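Local coordinates for protein glycerol dehydratase (PDB 1R9D) that probably converts glycerol to 3-hydroxypropionaldehyde as a glycyl radical enzyme that does not need vitamin B12, at residues G280-F288 with A425-C433; Y491-M502 with G616-Y627. All blocks are in the same frame, centred on the assembly; numbering follows the deposited sequence.

Contact 1 and contact 2 lie in different parts of one chain and do not touch. Their nearest atoms are about 14 Å apart, and they share no helix or strand. Contact 1 is the deeper. It joins a loop to a short strand near the bound glycerol, and it relies on serine hydroxyls, a salt bridge and glycine backbone. Contact 2 lies farther from the chain centre, about 23 Å against 9 Å. It packs two long helices. Its apolar and aromatic middle is buried. K492 and K626 carry charge at the exposed border, and two waters bridge the segments around buried E623. One edge of contact 2 also meets the second subunit.

Contact 1: residues G280-F288 with A425-C433; sequences GHSISPARF and ARDYGIIGC
The guanidinium group of R287 is met at its edge by the carboxylate of D427. The two planes are 55° apart. The carbonyl oxygens of Y428 and R426 approach the guanidinium obliquely. The edge of the H281 ring has S282 OG in its plane. This is the inner region of a glycyl radical enzyme fold, where the GCVEP sequence beginning at G432 fits the cysteine loop of that family. The loop 280-288 runs roughly antiparallel to 426-432, and strand 429-431 lies in that run.

R287 NH1 bonds to D427 OD1 at 2.9 Å, in a salt bridge. OD1 is met on its anti side, 24° out of the carboxylate plane. The R287 chain bends about its CG-CD bond (chi3 79°). R287 CD lies 3.5 Å from Y428 O. D427 OD2 makes a salt bridge to K438, and R287 NH2 bonds to the carbonyls of G345 and Q347. Each charged group is thus fixed by a second set of partners.

Farther along, S284 OG accepts a nearly straight bond from G432 N at 3.1 Å. The same hydroxyl of S284 gives a weak bond from OG to S282 O at 3.1 Å. It thus links the strand end to its own loop. S284 CB rests on I430 O at 3.5 Å and on the CD1 tip of I431. A286 CB lies 4.3 Å from G429 CA, where the glycine leaves room for the methyl.

Both H281 NE2 and S282 OG bind the glycerol of this crystal form. S282 OG also lies 3.2 Å from G432 CA.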
loop_
_atom_site.group_PDB
_atom_site.type_symbol
_atom_site.label_atom_id
_atom_site.label_comp_id
_atom_site.label_asym_id
_atom_site.label_seq_id
_atom_site.Cartn_x
_atom_site.Cartn_y
_atom_site.Cartn_z
ATOM N N GLY A 280 20.340 7.889 -2.500
ATOM C CA GLY A 280 20.030 9.227 -2.029
ATOM C C GLY A 280 21.363 9.742 -1.515
ATOM O O GLY A 280 22.127 8.970 -0.922
ATOM N N HIS A 281 21.683 11.013 -1.752
ATOM C CA HIS A 281 22.957 11.524 -1.268
ATOM C C HIS A 281 22.824 12.221 0.083
ATOM O O HIS A 281 21.803 12.088 0.760
ATOM C CB HIS A 281 23.632 12.441 -2.309
ATOM C CG HIS A 281 22.811 13.622 -2.725
ATOM N ND1 HIS A 281 22.224 13.717 -3.968
ATOM C CD2 HIS A 281 22.510 14.774 -2.077
ATOM C CE1 HIS A 281 21.596 14.875 -4.068
ATOM N NE2 HIS A 281 21.754 15.535 -2.934
ATOM N N SER A 282 23.854 12.954 0.475
ATOM C CA SER A 282 23.864 13.625 1.766
ATOM C C SER A 282 23.780 12.616 2.909
ATOM O O SER A 282 23.127 12.854 3.924
ATOM C CB SER A 282 22.732 14.655 1.858
ATOM O OG SER A 282 23.035 15.778 1.044
ATOM N N ILE A 283 24.421 11.463 2.716
ATOM C CA ILE A 283 24.490 10.451 3.762
ATOM C C ILE A 283 25.624 11.043 4.590
ATOM O O ILE A 283 26.800 10.957 4.220
ATOM C CB ILE A 283 24.891 9.068 3.193
ATOM C CG1 ILE A 283 23.862 8.625 2.151
ATOM C CG2 ILE A 283 24.975 8.043 4.321
ATOM C CD1 ILE A 283 22.408 8.606 2.663
ATOM N N SER A 284 25.260 11.654 5.712
ATOM C CA SER A 284 26.224 12.366 6.536
ATOM C C SER A 284 26.706 11.763 7.837
ATOM O O SER A 284 25.916 11.479 8.736
ATOM C CB SER A 284 25.669 13.763 6.819
ATOM O OG SER A 284 25.203 14.359 5.620
ATOM N N PRO A 285 28.033 11.582 7.962
ATOM C CA PRO A 285 28.659 11.018 9.160
ATOM C C PRO A 285 28.327 11.847 10.408
ATOM O O PRO A 285 28.306 11.333 11.523
ATOM C CB PRO A 285 30.147 11.062 8.818
ATOM C CG PRO A 285 30.144 10.835 7.331
ATOM C CD PRO A 285 29.023 11.746 6.881
ATOM N N ALA A 286 28.070 13.137 10.203
ATOM C CA ALA A 286 27.744 14.047 11.300
ATOM C C ALA A 286 28.834 14.123 12.374
ATOM O O ALA A 286 30.000 14.330 12.046
ATOM C CB ALA A 286 26.404 13.665 11.922
ATOM N N ARG A 287 28.466 13.942 13.643
ATOM C CA ARG A 287 29.425 14.071 14.748
ATOM C C ARG A 287 30.430 12.934 14.926
ATOM O O ARG A 287 30.507 12.311 15.988
ATOM C CB ARG A 287 28.678 14.306 16.065
ATOM C CG ARG A 287 27.656 15.433 16.001
ATOM C CD ARG A 287 27.250 15.899 17.389
ATOM N NE ARG A 287 28.239 16.796 17.992
ATOM C CZ ARG A 287 28.138 17.298 19.220
ATOM N NH1 ARG A 287 27.097 16.984 19.979
ATOM N NH2 ARG A 287 29.063 18.136 19.686
ATOM N N PHE A 288 31.214 12.704 13.882
ATOM C CA PHE A 288 32.238 11.663 13.841
ATOM C C PHE A 288 33.158 11.710 15.065
ATOM O O PHE A 288 33.480 10.674 15.652
ATOM C CB PHE A 288 33.062 11.851 12.563
ATOM C CG PHE A 288 34.057 10.756 12.291
ATOM C CD1 PHE A 288 33.659 9.565 11.688
ATOM C CD2 PHE A 288 35.409 10.946 12.574
ATOM C CE1 PHE A 288 34.601 8.579 11.362
ATOM C CE2 PHE A 288 36.354 9.971 12.253
ATOM C CZ PHE A 288 35.949 8.787 11.644
ATOM N N ALA A 425 18.476 18.635 20.536
ATOM C CA ALA A 425 18.917 19.788 19.752
ATOM C C ALA A 425 20.405 20.071 19.972
ATOM O O ALA A 425 21.117 20.432 19.036
ATOM C CB ALA A 425 18.089 21.028 20.112
ATOM N N ARG A 426 20.872 19.901 21.207
ATOM C CA ARG A 426 22.273 20.138 21.534
ATOM C C ARG A 426 23.208 19.145 20.854
ATOM O O ARG A 426 24.396 19.419 20.688
ATOM C CB ARG A 426 22.492 20.069 23.050
ATOM C CG ARG A 426 22.071 21.325 23.787
ATOM C CD ARG A 426 22.196 21.159 25.291
ATOM N NE ARG A 426 21.962 22.424 25.987
ATOM C CZ ARG A 426 21.696 22.520 27.283
ATOM N NH1 ARG A 426 21.628 21.424 28.025
ATOM N NH2 ARG A 426 21.501 23.712 27.838
ATOM N N ASP A 427 22.670 18.000 20.449
ATOM C CA ASP A 427 23.479 16.964 19.812
ATOM C C ASP A 427 23.321 16.952 18.288
ATOM O O ASP A 427 23.533 15.931 17.642
ATOM C CB ASP A 427 23.089 15.597 20.394
ATOM C CG ASP A 427 24.102 14.512 20.079
ATOM O OD1 ASP A 427 25.315 14.754 20.265
ATOM O OD2 ASP A 427 23.681 13.411 19.657
ATOM N N TYR A 428 22.974 18.096 17.711
ATOM C CA TYR A 428 22.771 18.170 16.272
ATOM C C TYR A 428 24.029 18.013 15.430
ATOM O O TYR A 428 25.146 18.269 15.880
ATOM C CB TYR A 428 22.090 19.498 15.897
ATOM C CG TYR A 428 23.026 20.685 15.759
ATOM C CD1 TYR A 428 23.669 20.960 14.547
ATOM C CD2 TYR A 428 23.273 21.531 16.841
ATOM C CE1 TYR A 428 24.530 22.046 14.419
ATOM C CE2 TYR A 428 24.136 22.618 16.722
ATOM C CZ TYR A 428 24.758 22.870 15.508
ATOM O OH TYR A 428 25.588 23.960 15.385
ATOM N N GLY A 429 23.813 17.581 14.194
ATOM C CA GLY A 429 24.883 17.434 13.230
ATOM C C GLY A 429 24.307 18.048 11.973
ATOM O O GLY A 429 23.118 18.369 11.947
ATOM N N ILE A 430 25.121 18.224 10.937
ATOM C CA ILE A 430 24.628 18.799 9.697
ATOM C C ILE A 430 24.461 17.761 8.588
ATOM O O ILE A 430 25.295 16.866 8.428
ATOM C CB ILE A 430 25.575 19.911 9.192
ATOM C CG1 ILE A 430 25.573 21.079 10.188
ATOM C CG2 ILE A 430 25.135 20.387 7.807
ATOM C CD1 ILE A 430 24.211 21.728 10.371
ATOM N N ILE A 431 23.375 17.888 7.837
ATOM C CA ILE A 431 23.084 17.000 6.714
ATOM C C ILE A 431 23.390 17.739 5.413
ATOM O O ILE A 431 23.018 18.896 5.259
ATOM C CB ILE A 431 21.591 16.599 6.680
ATOM C CG1 ILE A 431 21.217 15.871 7.973
ATOM C CG2 ILE A 431 21.305 15.727 5.452
ATOM C CD1 ILE A 431 22.111 14.674 8.291
ATOM N N GLY A 432 24.075 17.072 4.489
ATOM C CA GLY A 432 24.382 17.677 3.202
ATOM C C GLY A 432 25.148 18.992 3.216
ATOM O O GLY A 432 26.342 19.021 3.504
ATOM N N CYS A 433 24.460 20.082 2.893
ATOM C CA CYS A 433 25.092 21.397 2.857
ATOM C C CYS A 433 25.000 22.191 4.158
ATOM O O CYS A 433 26.021 22.582 4.720
ATOM C CB CYS A 433 24.486 22.236 1.735
ATOM S SG CYS A 433 24.837 21.635 0.065
#

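Contact 2: residues Y491-M502 with G616-Y627; sequences YKAQMEYFVKHM and GALVYCREVNKY
E623 reaches from helix 616-624 into a pocket of helix 491-502 formed by K492, M495, E496 and V499. E623 CB lies 3.8 Å from V499 CG1. E623 CG lies 3.9 Å from M495 CG. The chain then turns at CB-CG (chi2 -53°), which brings CD and OE1 of E623 against CA and CB of E496, the two side chains crossing at a slant. E623 OE1 takes a salt bridge from K626 NZ at 2.8 Å. Water 2 also donates to E623 OE1, at 2.7 Å. That water donates to E496 O as well and accepts from Y627 OH. Water 1 donates to E623 OE2 at 2.9 Å. It accepts in turn from the amine of K492. The E496 carboxylate lies close by, and K626 NZ probably eases the repulsion, although its own bridge to E496 OE2 is long.

Beside this polar end the packing is apolar. V619 sits against the Y491 ring and M495 CG. M495 SD lies at the edge of the Y620 ring, 5.2 Å from its centroid, a Met-aromatic contact. M502 CE touches the hydroxyl end of the same ring. Y491 OH donates to G616 O at 2.9 Å, from 41° above the carbonyl plane. K500 and Y627 touch each other and also pack on I194 of the second subunit. The two helices cross at -39°, an oblique pair in the helix-rich glycyl radical enzyme fold, with E623 filling a single hole.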
loop_
_atom_site.group_PDB
_atom_site.type_symbol
_atom_site.label_atom_id
_atom_site.label_comp_id
_atom_site.label_asym_id
_atom_site.label_seq_id
_atom_site.Cartn_x
_atom_site.Cartn_y
_atom_site.Cartn_z
ATOM N N TYR A 491 2.728 39.713 -4.898
ATOM C CA TYR A 491 3.918 38.887 -4.711
ATOM C C TYR A 491 3.548 37.698 -3.824
ATOM O O TYR A 491 3.879 36.549 -4.130
ATOM C CB TYR A 491 5.011 39.731 -4.048
ATOM C CG TYR A 491 6.251 38.987 -3.588
ATOM C CD1 TYR A 491 7.163 38.463 -4.502
ATOM C CD2 TYR A 491 6.533 38.853 -2.230
ATOM C CE1 TYR A 491 8.333 37.827 -4.071
ATOM C CE2 TYR A 491 7.693 38.223 -1.789
ATOM C CZ TYR A 491 8.588 37.714 -2.712
ATOM O OH TYR A 491 9.742 37.106 -2.270
ATOM N N LYS A 492 2.852 37.982 -2.727
ATOM C CA LYS A 492 2.430 36.935 -1.804
ATOM C C LYS A 492 1.463 35.949 -2.462
ATOM O O LYS A 492 1.513 34.748 -2.186
ATOM C CB LYS A 492 1.786 37.558 -0.562
ATOM C CG LYS A 492 1.285 36.552 0.475
ATOM C CD LYS A 492 0.972 37.257 1.789
ATOM C CE LYS A 492 0.318 36.336 2.805
ATOM N NZ LYS A 492 -1.114 36.067 2.488
ATOM N N ALA A 493 0.596 36.452 -3.337
ATOM C CA ALA A 493 -0.374 35.603 -4.028
ATOM C C ALA A 493 0.309 34.641 -4.998
ATOM O O ALA A 493 -0.105 33.483 -5.132
ATOM C CB ALA A 493 -1.391 36.461 -4.770
ATOM N N GLN A 494 1.338 35.120 -5.691
ATOM C CA GLN A 494 2.075 34.261 -6.617
ATOM C C GLN A 494 2.846 33.214 -5.807
ATOM O O GLN A 494 2.864 32.034 -6.154
ATOM C CB GLN A 494 3.069 35.074 -7.453
ATOM C CG GLN A 494 2.447 36.002 -8.491
ATOM C CD GLN A 494 1.659 35.266 -9.568
ATOM O OE1 GLN A 494 2.035 34.172 -10.001
ATOM N NE2 GLN A 494 0.568 35.876 -10.020
ATOM N N MET A 495 3.481 33.661 -4.729
ATOM C CA MET A 495 4.257 32.774 -3.861
ATOM C C MET A 495 3.367 31.653 -3.330
ATOM O O MET A 495 3.735 30.476 -3.363
ATOM C CB MET A 495 4.835 33.566 -2.682
ATOM C CG MET A 495 5.861 32.813 -1.836
ATOM S SD MET A 495 7.463 32.637 -2.656
ATOM C CE MET A 495 8.160 34.297 -2.426
ATOM N N GLU A 496 2.190 32.029 -2.845
ATOM C CA GLU A 496 1.239 31.074 -2.289
ATOM C C GLU A 496 0.861 29.951 -3.246
ATOM O O GLU A 496 0.830 28.777 -2.861
ATOM C CB GLU A 496 -0.025 31.813 -1.845
ATOM C CG GLU A 496 -1.164 30.912 -1.401
ATOM C CD GLU A 496 -2.386 31.707 -0.984
ATOM O OE1 GLU A 496 -2.842 32.564 -1.781
ATOM O OE2 GLU A 496 -2.893 31.479 0.136
ATOM N N TYR A 497 0.576 30.311 -4.492
ATOM C CA TYR A 497 0.174 29.336 -5.494
ATOM C C TYR A 497 1.257 28.309 -5.810
ATOM O O TYR A 497 1.008 27.105 -5.781
ATOM C CB TYR A 497 -0.230 30.044 -6.788
ATOM C CG TYR A 497 -0.712 29.098 -7.871
ATOM C CD1 TYR A 497 -1.998 28.568 -7.830
ATOM C CD2 TYR A 497 0.130 28.705 -8.911
ATOM C CE1 TYR A 497 -2.443 27.667 -8.795
ATOM C CE2 TYR A 497 -0.305 27.797 -9.887
ATOM C CZ TYR A 497 -1.593 27.284 -9.817
ATOM O OH TYR A 497 -2.038 26.380 -10.758
ATOM N N PHE A 498 2.460 28.780 -6.111
ATOM C CA PHE A 498 3.533 27.857 -6.454
ATOM C C PHE A 498 4.107 27.074 -5.279
ATOM O O PHE A 498 4.527 25.931 -5.454
ATOM C CB PHE A 498 4.625 28.602 -7.222
ATOM C CG PHE A 498 4.198 29.015 -8.601
ATOM C CD1 PHE A 498 4.094 28.072 -9.621
ATOM C CD2 PHE A 498 3.824 30.328 -8.865
ATOM C CE1 PHE A 498 3.619 28.428 -10.886
ATOM C CE2 PHE A 498 3.345 30.696 -10.130
ATOM C CZ PHE A 498 3.243 29.744 -11.139
ATOM N N VAL A 499 4.123 27.662 -4.086
ATOM C CA VAL A 499 4.632 26.927 -2.935
ATOM C C VAL A 499 3.651 25.790 -2.643
ATOM O O VAL A 499 4.056 24.687 -2.293
ATOM C CB VAL A 499 4.774 27.823 -1.684
ATOM C CG1 VAL A 499 5.104 26.968 -0.466
ATOM C CG2 VAL A 499 5.889 28.838 -1.903
ATOM N N LYS A 500 2.360 26.057 -2.811
ATOM C CA LYS A 500 1.348 25.036 -2.571
ATOM C C LYS A 500 1.593 23.813 -3.458
ATOM O O LYS A 500 1.594 22.677 -2.982
ATOM C CB LYS A 500 -0.055 25.582 -2.855
ATOM C CG LYS A 500 -1.162 24.595 -2.511
ATOM C CD LYS A 500 -2.303 24.626 -3.514
ATOM C CE LYS A 500 -2.975 25.983 -3.584
ATOM N NZ LYS A 500 -4.110 25.968 -4.556
ATOM N N HIS A 501 1.808 24.037 -4.750
ATOM C CA HIS A 501 2.030 22.911 -5.651
ATOM C C HIS A 501 3.371 22.211 -5.476
ATOM O O HIS A 501 3.482 21.012 -5.732
ATOM C CB HIS A 501 1.803 23.357 -7.096
ATOM C CG HIS A 501 0.358 23.593 -7.409
ATOM N ND1 HIS A 501 -0.564 22.569 -7.456
ATOM C CD2 HIS A 501 -0.342 24.738 -7.594
ATOM C CE1 HIS A 501 -1.771 23.074 -7.651
ATOM N NE2 HIS A 501 -1.663 24.388 -7.738
ATOM N N MET A 502 4.383 22.944 -5.022
ATOM C CA MET A 502 5.690 22.345 -4.785
ATOM C C MET A 502 5.563 21.375 -3.610
ATOM O O MET A 502 6.067 20.250 -3.651
ATOM C CB MET A 502 6.726 23.425 -4.448
ATOM C CG MET A 502 8.036 22.876 -3.883
ATOM S SD MET A 502 9.247 24.153 -3.487
ATOM C CE MET A 502 8.486 24.907 -2.040
ATOM N N GLY A 616 11.073 39.716 2.020
ATOM C CA GLY A 616 10.887 38.954 0.796
ATOM C C GLY A 616 11.073 37.464 1.029
ATOM O O GLY A 616 10.301 36.641 0.524
ATOM N N ALA A 617 12.098 37.116 1.807
ATOM C CA ALA A 617 12.388 35.720 2.121
ATOM C C ALA A 617 11.343 35.156 3.075
ATOM O O ALA A 617 10.979 33.984 2.984
ATOM C CB ALA A 617 13.772 35.597 2.735
ATOM N N LEU A 618 10.864 35.993 3.993
ATOM C CA LEU A 618 9.857 35.567 4.957
ATOM C C LEU A 618 8.541 35.186 4.306
ATOM O O LEU A 618 7.825 34.328 4.817
ATOM C CB LEU A 618 9.618 36.661 6.004
ATOM C CG LEU A 618 10.588 36.632 7.189
ATOM C CD1 LEU A 618 10.457 37.919 8.018
ATOM C CD2 LEU A 618 10.290 35.403 8.047
ATOM N N VAL A 619 8.202 35.825 3.189
ATOM C CA VAL A 619 6.960 35.496 2.499
ATOM C C VAL A 619 7.046 34.034 2.051
ATOM O O VAL A 619 6.087 33.273 2.183
ATOM C CB VAL A 619 6.741 36.408 1.278
ATOM C CG1 VAL A 619 5.543 35.931 0.467
ATOM C CG2 VAL A 619 6.515 37.847 1.758
ATOM N N TYR A 620 8.204 33.651 1.520
ATOM C CA TYR A 620 8.422 32.270 1.090
ATOM C C TYR A 620 8.372 31.340 2.309
ATOM O O TYR A 620 7.661 30.335 2.318
ATOM C CB TYR A 620 9.793 32.144 0.424
ATOM C CG TYR A 620 10.222 30.711 0.195
ATOM C CD1 TYR A 620 9.630 29.937 -0.805
ATOM C CD2 TYR A 620 11.192 30.121 0.999
ATOM C CE1 TYR A 620 9.994 28.608 -0.999
ATOM C CE2 TYR A 620 11.568 28.782 0.814
ATOM C CZ TYR A 620 10.961 28.036 -0.188
ATOM O OH TYR A 620 11.327 26.721 -0.392
ATOM N N CYS A 621 9.125 31.692 3.344
ATOM C CA CYS A 621 9.189 30.869 4.547
ATOM C C CYS A 621 7.833 30.645 5.222
ATOM O O CYS A 621 7.536 29.532 5.662
ATOM C CB CYS A 621 10.190 31.474 5.541
ATOM S SG CYS A 621 11.939 31.430 4.977
ATOM N N ARG A 622 7.009 31.686 5.296
ATOM C CA ARG A 622 5.694 31.557 5.924
ATOM C C ARG A 622 4.771 30.634 5.136
ATOM O O ARG A 622 3.924 29.954 5.720
ATOM C CB ARG A 622 5.026 32.926 6.082
ATOM C CG ARG A 622 5.767 33.886 6.998
ATOM C CD ARG A 622 5.044 35.224 7.058
ATOM N NE ARG A 622 5.814 36.250 7.754
ATOM C CZ ARG A 622 6.168 37.409 7.207
ATOM N NH1 ARG A 622 5.821 37.690 5.955
ATOM N NH2 ARG A 622 6.866 38.290 7.912
ATOM N N GLU A 623 4.920 30.611 3.816
ATOM C CA GLU A 623 4.097 29.732 3.002
ATOM C C GLU A 623 4.505 28.278 3.243
ATOM O O GLU A 623 3.655 27.420 3.459
ATOM C CB GLU A 623 4.240 30.057 1.509
ATOM C CG GLU A 623 3.617 31.378 1.058
ATOM C CD GLU A 623 2.158 31.522 1.453
ATOM O OE1 GLU A 623 1.388 30.547 1.302
ATOM O OE2 GLU A 623 1.773 32.625 1.903
ATOM N N VAL A 624 5.808 28.010 3.210
ATOM C CA VAL A 624 6.311 26.653 3.418
ATOM C C VAL A 624 5.833 26.060 4.748
ATOM O O VAL A 624 5.442 24.891 4.809
ATOM C CB VAL A 624 7.859 26.617 3.368
ATOM C CG1 VAL A 624 8.368 25.222 3.722
ATOM C CG2 VAL A 624 8.342 26.999 1.971
ATOM N N ASN A 625 5.855 26.869 5.808
ATOM C CA ASN A 625 5.427 26.417 7.135
ATOM C C ASN A 625 3.987 25.909 7.217
ATOM O O ASN A 625 3.629 25.208 8.162
ATOM C CB ASN A 625 5.597 27.540 8.169
ATOM C CG ASN A 625 7.009 27.641 8.702
ATOM O OD1 ASN A 625 7.868 26.811 8.400
ATOM N ND2 ASN A 625 7.256 28.665 9.513
ATOM N N LYS A 626 3.161 26.256 6.239
ATOM C CA LYS A 626 1.762 25.840 6.246
ATOM C C LYS A 626 1.517 24.361 5.979
ATOM O O LYS A 626 0.451 23.836 6.321
ATOM C CB LYS A 626 0.971 26.619 5.196
ATOM C CG LYS A 626 0.821 28.101 5.450
ATOM C CD LYS A 626 0.233 28.765 4.216
ATOM C CE LYS A 626 -0.019 30.251 4.432
ATOM N NZ LYS A 626 -0.636 30.855 3.212
ATOM N N TYR A 627 2.500 23.692 5.383
ATOM C CA TYR A 627 2.340 22.293 4.987
ATOM C C TYR A 627 2.875 21.179 5.878
ATOM O O TYR A 627 3.799 21.379 6.658
ATOM C CB TYR A 627 2.912 22.138 3.574
ATOM C CG TYR A 627 2.274 23.106 2.614
ATOM C CD1 TYR A 627 2.744 24.419 2.495
ATOM C CD2 TYR A 627 1.123 22.754 1.915
ATOM C CE1 TYR A 627 2.070 25.360 1.712
ATOM C CE2 TYR A 627 0.439 23.685 1.130
ATOM C CZ TYR A 627 0.915 24.986 1.039
ATOM O OH TYR A 627 0.199 25.916 0.320
HETATM O O HOH W 1 -0.825 33.777 1.330
HETATM O O HOH W 2 1.436 28.221 -0.128
#